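Local structure of beta-lactamase (Sebaldella termitidis, 6N1N) at residues L232-R235 / K236-M240. The protein probably hydrolyses beta-lactam antibiotics to substituted beta-amino acids, as a class D serine beta-lactamase. Sequence-based numbering, arbitrary orientation.
Sequences LDFR and KQLTM. With SO4 (sulfate ion), chain C.
The carbonyl O of Arg-235 is gripped twice by Thr-239 one turn on: OG1 donates to it at 2.9 Å and the backbone N of Thr-239 at 3.2 Å, from opposite faces of the carbonyl plane. Threonine suits this buried place, for with OG1 set beside its own backbone N (chi1 -53°) the hydroxyl is satisfied within the helix, while the side chain still packs on Phe-216 and Val-218. Next to it, the N of Leu-238 bonds to Phe-234 O at 2.8 Å, almost straight, and CB of Leu-238 lies over one face of the Phe-234 ring, a CH-pi contact 4.1 Å from the centroid; both are buried, which suits a flat apolar ring against an aliphatic chain. This is the C-terminal helix 228-245, which covers the central sheet of the penicillin-binding transpeptidase fold. At Lys-236 and Gln-237 it kinks: one water accepts from Lys-236 N beside Leu-232 O, another from Gln-237 N. Arg-235, long enough to run back along the helix, donates from NH1 and NH2 to one sulfate oxygen, O4. That ion, probably from the crystallisation liquor, also bonds Ser-51, the predicted acylated serine, consistent with the class D arginine that meets the substrate carboxylate.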
ATOM      1  N   LEU A 232     -10.430  -4.769   9.814  1.00 12.33           N
ATOM      2  CA  LEU A 232      -9.227  -3.949   9.932  1.00 14.78           C
ATOM      3  C   LEU A 232      -8.164  -4.666  10.763  1.00 16.66           C
ATOM      4  O   LEU A 232      -6.971  -4.554  10.473  1.00 15.85           O
ATOM      5  CB  LEU A 232      -9.563  -2.584  10.550  1.00 12.58           C
ATOM      6  CG  LEU A 232     -10.435  -1.648   9.712  1.00 15.27           C
ATOM      7  CD1 LEU A 232     -10.728  -0.343  10.469  1.00 18.95           C
ATOM      8  CD2 LEU A 232      -9.821  -1.321   8.362  1.00 13.12           C
ATOM      9  N   ASP A 233      -8.582  -5.391  11.814  1.00 16.74           N
ATOM     10  CA  ASP A 233      -7.650  -6.159  12.633  1.00 16.40           C
ATOM     11  C   ASP A 233      -7.183  -7.437  11.946  1.00 15.27           C
ATOM     12  O   ASP A 233      -6.131  -7.975  12.325  1.00 18.89           O
ATOM     13  CB  ASP A 233      -8.285  -6.538  13.982  1.00 18.69           C
ATOM     14  CG  ASP A 233      -8.367  -5.366  14.968  1.00 20.20           C
ATOM     15  OD1 ASP A 233      -7.707  -4.327  14.744  1.00 27.31           O
ATOM     16  OD2 ASP A 233      -9.091  -5.513  15.987  1.00 22.40           O
ATOM     17  N   PHE A 234      -7.937  -7.915  10.948  1.00 13.67           N
ATOM     18  CA  PHE A 234      -7.731  -9.222  10.328  1.00 14.60           C
ATOM     19  C   PHE A 234      -6.972  -9.152   9.009  1.00 14.55           C
ATOM     20  O   PHE A 234      -6.446 -10.175   8.567  1.00 14.07           O
ATOM     21  CB  PHE A 234      -9.102  -9.905  10.110  1.00 12.05           C
ATOM     22  CG  PHE A 234      -9.038 -11.289   9.520  1.00 15.85           C
ATOM     23  CD1 PHE A 234      -8.327 -12.292  10.140  1.00 16.54           C
ATOM     24  CD2 PHE A 234      -9.709 -11.586   8.338  1.00 14.52           C
ATOM     25  CE1 PHE A 234      -8.268 -13.565   9.598  1.00 21.52           C
ATOM     26  CE2 PHE A 234      -9.653 -12.859   7.786  1.00 15.51           C
ATOM     27  CZ  PHE A 234      -8.953 -13.850   8.419  1.00 18.97           C
ATOM     28  N   ARG A 235      -6.863  -7.977   8.377  1.00 13.31           N
ATOM     29  CA  ARG A 235      -6.376  -7.933   7.001  1.00 17.09           C
ATOM     30  C   ARG A 235      -4.964  -8.491   6.860  1.00 11.68           C
ATOM     31  O   ARG A 235      -4.660  -9.165   5.869  1.00 11.32           O
ATOM     32  CB  ARG A 235      -6.437  -6.506   6.453  1.00 11.71           C
ATOM     33  CG  ARG A 235      -5.599  -5.493   7.188  1.00 16.14           C
ATOM     34  CD  ARG A 235      -6.111  -4.114   6.878  1.00 23.21           C
ATOM     35  NE  ARG A 235      -5.902  -3.161   7.954  1.00 35.40           N
ATOM     36  CZ  ARG A 235      -6.058  -1.848   7.816  1.00 41.93           C
ATOM     37  NH1 ARG A 235      -6.397  -1.340   6.636  1.00 36.84           N
ATOM     38  NH2 ARG A 235      -5.850  -1.042   8.847  1.00 42.88           N
ATOM     39  N   LYS A 236      -4.087  -8.230   7.824  1.00 14.94           N
ATOM     40  CA  LYS A 236      -2.725  -8.753   7.701  1.00 11.18           C
ATOM     41  C   LYS A 236      -2.708 -10.266   7.913  1.00 11.73           C
ATOM     42  O   LYS A 236      -2.076 -11.002   7.142  1.00 12.01           O
ATOM     43  CB  LYS A 236      -1.807  -8.007   8.669  1.00 18.52           C
ATOM     44  CG  LYS A 236      -0.556  -8.769   9.068  1.00 49.79           C
ATOM     45  CD  LYS A 236       0.569  -7.817   9.451  1.00 65.30           C
ATOM     46  CE  LYS A 236       1.583  -8.492  10.357  1.00 64.77           C
ATOM     47  NZ  LYS A 236       1.825  -9.899   9.944  1.00 70.88           N
ATOM     48  N   GLN A 237      -3.483 -10.764   8.884  1.00 13.77           N
ATOM     49  CA  GLN A 237      -3.543 -12.203   9.112  1.00 12.73           C
ATOM     50  C   GLN A 237      -4.157 -12.949   7.927  1.00 11.04           C
ATOM     51  O   GLN A 237      -3.701 -14.042   7.583  1.00 12.60           O
ATOM     52  CB  GLN A 237      -4.327 -12.504  10.393  1.00 17.74           C
ATOM     53  CG  GLN A 237      -4.467 -13.987  10.693  1.00 21.38           C
ATOM     54  CD  GLN A 237      -3.131 -14.707  10.864  1.00 22.15           C
ATOM     55  OE1 GLN A 237      -3.006 -15.863  10.487  1.00 22.56           O
ATOM     56  NE2 GLN A 237      -2.137 -14.028  11.451  1.00 21.61           N
ATOM     57  N   LEU A 238      -5.183 -12.376   7.286  1.00 14.69           N
ATOM     58  CA  LEU A 238      -5.718 -12.969   6.061  1.00 13.83           C
ATOM     59  C   LEU A 238      -4.623 -13.124   5.004  1.00 12.54           C
ATOM     60  O   LEU A 238      -4.535 -14.156   4.326  1.00 12.74           O
ATOM     61  CB  LEU A 238      -6.849 -12.085   5.520  1.00 13.00           C
ATOM     62  CG  LEU A 238      -7.604 -12.558   4.273  1.00 22.17           C
ATOM     63  CD1 LEU A 238      -8.947 -11.824   4.177  1.00 31.76           C
ATOM     64  CD2 LEU A 238      -6.835 -12.355   2.963  1.00 20.13           C
ATOM     65  N   THR A 239      -3.808 -12.085   4.833  1.00 11.81           N
ATOM     66  CA  THR A 239      -2.701 -12.139   3.887  1.00  8.36           C
ATOM     67  C   THR A 239      -1.735 -13.267   4.248  1.00 10.84           C
ATOM     68  O   THR A 239      -1.294 -14.032   3.371  1.00 14.04           O
ATOM     69  CB  THR A 239      -2.014 -10.768   3.867  1.00 10.27           C
ATOM     70  OG1 THR A 239      -3.002  -9.753   3.612  1.00 10.62           O
ATOM     71  CG2 THR A 239      -0.961 -10.683   2.797  1.00 12.58           C
HETATM   72  N   MSE A 240      -1.409 -13.407   5.538  1.00 14.38           N
HETATM   73  CA  MSE A 240      -0.475 -14.451   5.965  1.00 15.50           C
HETATM   74  C   MSE A 240      -1.067 -15.826   5.736  1.00 13.55           C
HETATM   75  O   MSE A 240      -0.345 -16.759   5.379  1.00 13.08           O
HETATM   76  CB  MSE A 240      -0.096 -14.305   7.445  1.00 15.56           C
HETATM   77  CG  MSE A 240       0.479 -12.926   7.813  1.00 18.04           C
HETATM   78 SE   MSE A 240       2.065 -12.398   6.785  1.00 26.34          SE
HETATM   79  CE  MSE A 240       3.411 -13.255   7.919  1.00 28.37           C
TER
HETATM   80  S   SO4 C 302      -4.658   2.497   7.853  1.00 43.76           S
HETATM   81  O1  SO4 C 302      -5.199   2.667   9.204  1.00 60.70           O
HETATM   82  O2  SO4 C 302      -4.476   3.821   7.198  1.00 21.50           O
HETATM   83  O3  SO4 C 302      -3.343   1.869   7.938  1.00 45.66           O
HETATM   84  O4  SO4 C 302      -5.590   1.653   7.101  1.00 47.15           O
HETATM   85  O   HOH W   1      -4.324  -6.130  10.304  1.00 25.01           O
HETATM   86  O   HOH W   2      -4.234  -9.015  11.267  1.00 25.53           O